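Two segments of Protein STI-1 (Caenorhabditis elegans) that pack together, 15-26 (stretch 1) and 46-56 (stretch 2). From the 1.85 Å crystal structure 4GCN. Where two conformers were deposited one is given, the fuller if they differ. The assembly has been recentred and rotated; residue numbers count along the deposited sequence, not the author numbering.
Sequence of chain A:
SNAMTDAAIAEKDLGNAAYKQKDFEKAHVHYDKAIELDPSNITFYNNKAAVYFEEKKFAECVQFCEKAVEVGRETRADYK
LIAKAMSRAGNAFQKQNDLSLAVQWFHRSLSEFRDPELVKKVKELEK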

# COMPACT_ATOMS: atom_id res chain seq x y z
N GLY A 15 -8.07 -7.10 11.16
CA GLY A 15 -8.36 -6.35 9.92
C GLY A 15 -8.44 -7.22 8.64
O GLY A 15 -9.35 -7.03 7.79
N ASN A 16 -7.49 -8.17 8.49
CA ASN A 16 -7.44 -9.06 7.35
C ASN A 16 -8.69 -9.91 7.34
O ASN A 16 -9.24 -10.16 6.31
CB ASN A 16 -6.23 -9.99 7.36
CG ASN A 16 -4.87 -9.31 7.15
OD1 ASN A 16 -3.82 -9.98 7.32
ND2 ASN A 16 -4.82 -8.03 6.83
N ALA A 17 -9.15 -10.36 8.49
CA ALA A 17 -10.35 -11.22 8.52
C ALA A 17 -11.62 -10.46 8.06
O ALA A 17 -12.46 -11.02 7.37
CB ALA A 17 -10.55 -11.90 9.90
N ALA A 18 -11.75 -9.19 8.45
CA ALA A 18 -12.82 -8.34 7.95
C ALA A 18 -12.64 -8.09 6.43
O ALA A 18 -13.58 -8.12 5.67
CB ALA A 18 -12.84 -7.01 8.69
N TYR A 19 -11.40 -7.81 6.03
CA TYR A 19 -11.10 -7.50 4.65
C TYR A 19 -11.47 -8.64 3.76
O TYR A 19 -12.05 -8.41 2.70
CB TYR A 19 -9.63 -7.18 4.47
CG TYR A 19 -9.18 -6.92 3.04
CD1 TYR A 19 -9.77 -5.93 2.26
CD2 TYR A 19 -8.13 -7.64 2.48
CE1 TYR A 19 -9.34 -5.67 0.95
CE2 TYR A 19 -7.69 -7.35 1.18
CZ TYR A 19 -8.31 -6.39 0.43
OH TYR A 19 -7.91 -6.16 -0.84
N LYS A 20 -11.21 -9.85 4.23
CA LYS A 20 -11.53 -11.08 3.50
C LYS A 20 -13.04 -11.29 3.31
O LYS A 20 -13.46 -11.98 2.40
CB LYS A 20 -10.96 -12.28 4.24
CG LYS A 20 -9.46 -12.38 4.17
CD LYS A 20 -9.05 -13.60 5.01
CE LYS A 20 -7.55 -13.80 5.05
NZ LYS A 20 -7.35 -15.00 5.92
N GLN A 21 -13.85 -10.70 4.17
CA GLN A 21 -15.32 -10.82 4.03
C GLN A 21 -15.92 -9.60 3.31
O GLN A 21 -17.15 -9.47 3.21
CB GLN A 21 -16.02 -10.96 5.37
CG GLN A 21 -15.60 -12.21 6.10
CD GLN A 21 -16.19 -12.26 7.47
OE1 GLN A 21 -17.31 -12.68 7.64
NE2 GLN A 21 -15.41 -11.84 8.46
N LYS A 22 -15.05 -8.73 2.84
CA LYS A 22 -15.48 -7.50 2.20
C LYS A 22 -16.22 -6.61 3.17
O LYS A 22 -17.08 -5.82 2.77
CB LYS A 22 -16.38 -7.79 1.00
CG LYS A 22 -15.71 -7.82 -0.33
CD LYS A 22 -14.82 -8.98 -0.58
CE LYS A 22 -14.76 -9.30 -2.09
NZ LYS A 22 -13.29 -9.42 -2.44
N ASP A 23 -15.83 -6.68 4.44
CA ASP A 23 -16.32 -5.75 5.40
C ASP A 23 -15.28 -4.67 5.52
O ASP A 23 -14.43 -4.68 6.41
CB ASP A 23 -16.51 -6.40 6.75
CG ASP A 23 -17.19 -5.48 7.73
OD1 ASP A 23 -17.13 -4.23 7.55
OD2 ASP A 23 -17.75 -6.02 8.68
N PHE A 24 -15.33 -3.72 4.60
CA PHE A 24 -14.26 -2.73 4.54
C PHE A 24 -14.19 -1.75 5.70
O PHE A 24 -13.08 -1.33 6.09
CB PHE A 24 -14.25 -1.97 3.20
CG PHE A 24 -14.26 -2.88 1.98
CD1 PHE A 24 -13.34 -3.85 1.83
CD2 PHE A 24 -15.22 -2.73 0.99
CE1 PHE A 24 -13.34 -4.69 0.70
CE2 PHE A 24 -15.24 -3.55 -0.12
CZ PHE A 24 -14.29 -4.54 -0.25
N GLU A 25 -15.33 -1.37 6.24
CA GLU A 25 -15.38 -0.47 7.41
C GLU A 25 -14.63 -1.04 8.62
O GLU A 25 -13.80 -0.38 9.25
CB GLU A 25 -16.84 -0.18 7.81
CG GLU A 25 -17.59 0.75 6.88
CD GLU A 25 -17.88 0.16 5.50
OE1 GLU A 25 -18.09 -1.09 5.39
OE2 GLU A 25 -17.89 0.96 4.53
N LYS A 26 -14.93 -2.29 8.95
CA LYS A 26 -14.33 -3.01 10.07
C LYS A 26 -12.83 -3.23 9.80
O LYS A 26 -12.00 -3.15 10.74
CB LYS A 26 -15.10 -4.36 10.26
CG LYS A 26 -14.61 -5.44 11.23
CD LYS A 26 -15.43 -6.78 11.09
CE LYS A 26 -14.83 -8.06 11.73
NZ LYS A 26 -14.67 -9.40 10.97
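Stretch 2 46-56: NNKAAVYFEEK

How do the two backbones run past each other? Stretch 2 arrives already helical and stays so through most of its length, and its axis runs nearly parallel to that of helix 15-20, in the same N-to-C direction, with a crossing angle of 17° and a closest approach of 11.5 Å. Stretch 1 then turns at Lys 22, where phi is positive, and a new helix starts at Phe 24; Asp 23 caps it, OD1 accepting from Lys 26 N at 3.3 Å. The turn carries the chain closer to stretch 2: Asn 16 CA lies 8.1 Å from Asn 47 CA, but Phe 24 CA lies 6.4 Å from Val 51 CA. Stretch 2 ends in a Schellman motif, with Lys 56 at positive phi.

What fills the space between them? Val 51 touches two aromatic residues, its CG2 3.7 Å from Tyr 19 CD1 and its CG1 3.7 Å from Phe 24 CB. Further along, the Phe 24 ring meets the aliphatic parts of two glutamates, CZ lying 3.6 Å from Glu 54 CG and CD2 3.8 Å from Glu 55 CG. The acidic residues thus add carbon surface to the apolar contact.

Where do polar groups join the stretches? Near the start, Asn 16 ND2 donates to Asn 47 OD1 at 3.2 Å, and a water also donates to that oxygen. Near the other end, Lys 22 NZ forms a 2.8 Å salt bridge with Glu 54 OE2; the lysine CB points sideways, but the chain's end comes nearer.

How does Tyr 19 meet Glu 54? Tyr 19 OH stands 3.6 Å from Glu 54 OE1, and one water bridges these two atoms. A second water donates to both Tyr 19 O and Glu 54 OE1 while accepting from Lys 22 NZ, tying the carboxylate to the turn.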

# COMPACT_ATOMS: atom_id res chain seq x y z
N ASN A 46 0.15 -0.43 3.71
CA ASN A 46 -0.14 -1.12 2.49
C ASN A 46 -1.51 -1.80 2.61
O ASN A 46 -2.24 -1.79 1.62
CB ASN A 46 0.90 -2.17 2.08
CG ASN A 46 2.20 -1.58 1.50
OD1 ASN A 46 2.20 -0.49 0.96
ND2 ASN A 46 3.33 -2.34 1.60
N ASN A 47 -1.84 -2.40 3.77
CA ASN A 47 -3.14 -3.10 3.86
C ASN A 47 -4.27 -2.08 3.81
O ASN A 47 -5.25 -2.30 3.15
CB ASN A 47 -3.22 -3.93 5.14
CG ASN A 47 -2.39 -5.20 5.10
OD1 ASN A 47 -2.54 -6.03 5.96
ND2 ASN A 47 -1.55 -5.37 4.12
N LYS A 48 -4.12 -0.91 4.41
CA LYS A 48 -5.14 0.12 4.31
C LYS A 48 -5.33 0.63 2.86
O LYS A 48 -6.45 0.82 2.42
CB LYS A 48 -4.81 1.33 5.14
CG LYS A 48 -5.28 1.19 6.57
CD LYS A 48 -5.40 2.50 7.26
CE LYS A 48 -6.46 3.47 6.77
NZ LYS A 48 -7.79 3.50 7.45
N ALA A 49 -4.23 0.76 2.14
CA ALA A 49 -4.24 1.11 0.71
C ALA A 49 -5.03 0.13 -0.12
O ALA A 49 -5.81 0.51 -0.97
CB ALA A 49 -2.80 1.32 0.20
N ALA A 50 -4.83 -1.15 0.15
CA ALA A 50 -5.52 -2.20 -0.53
C ALA A 50 -7.03 -2.14 -0.28
O ALA A 50 -7.82 -2.33 -1.21
CB ALA A 50 -4.97 -3.53 -0.08
N VAL A 51 -7.43 -1.86 0.94
CA VAL A 51 -8.85 -1.67 1.23
C VAL A 51 -9.40 -0.49 0.44
O VAL A 51 -10.43 -0.63 -0.20
CB VAL A 51 -9.13 -1.46 2.72
CG1 VAL A 51 -10.63 -1.32 2.95
CG2 VAL A 51 -8.56 -2.63 3.52
N TYR A 52 -8.71 0.66 0.51
CA TYR A 52 -9.18 1.83 -0.22
C TYR A 52 -9.33 1.58 -1.71
O TYR A 52 -10.28 2.02 -2.29
CB TYR A 52 -8.29 3.06 -0.00
CG TYR A 52 -8.42 3.74 1.34
CD1 TYR A 52 -9.68 4.10 1.86
CD2 TYR A 52 -7.29 4.03 2.11
CE1 TYR A 52 -9.80 4.79 3.06
CE2 TYR A 52 -7.40 4.67 3.31
CZ TYR A 52 -8.64 5.02 3.79
OH TYR A 52 -8.70 5.60 5.01
N PHE A 53 -8.42 0.83 -2.29
CA PHE A 53 -8.46 0.53 -3.70
C PHE A 53 -9.72 -0.28 -4.03
O PHE A 53 -10.40 0.05 -5.00
CB PHE A 53 -7.20 -0.26 -4.10
CG PHE A 53 -7.04 -0.46 -5.57
CD1 PHE A 53 -6.28 0.41 -6.29
CD2 PHE A 53 -7.65 -1.52 -6.20
CE1 PHE A 53 -6.13 0.24 -7.65
CE2 PHE A 53 -7.52 -1.71 -7.55
CZ PHE A 53 -6.76 -0.82 -8.27
N GLU A 54 -10.04 -1.28 -3.21
CA GLU A 54 -11.26 -2.10 -3.45
C GLU A 54 -12.52 -1.30 -3.25
O GLU A 54 -13.50 -1.59 -3.93
CB GLU A 54 -11.34 -3.44 -2.68
CG GLU A 54 -12.37 -4.40 -3.27
CD GLU A 54 -12.23 -5.87 -2.86
OE1 GLU A 54 -11.16 -6.24 -2.37
OE2 GLU A 54 -13.20 -6.68 -3.06
N GLU A 55 -12.48 -0.27 -2.39
CA GLU A 55 -13.59 0.66 -2.17
C GLU A 55 -13.74 1.71 -3.26
O GLU A 55 -14.68 2.54 -3.22
CB GLU A 55 -13.33 1.43 -0.85
CG GLU A 55 -13.57 0.64 0.41
CD GLU A 55 -13.36 1.49 1.66
OE1 GLU A 55 -14.34 1.81 2.34
OE2 GLU A 55 -12.23 1.89 1.93
N LYS A 56 -12.80 1.74 -4.19
CA LYS A 56 -12.70 2.75 -5.24
C LYS A 56 -12.39 4.15 -4.68
O LYS A 56 -12.71 5.16 -5.30
CB LYS A 56 -13.95 2.75 -6.12
CG LYS A 56 -14.23 1.46 -6.84
CD LYS A 56 -15.45 1.66 -7.71
CE LYS A 56 -15.58 0.63 -8.80
NZ LYS A 56 -15.59 -0.70 -8.18
O HOH W 1 -1.00 -8.76 5.98
O HOH W 2 -11.36 -8.38 -0.25
O HOH W 3 -9.37 -7.91 -2.23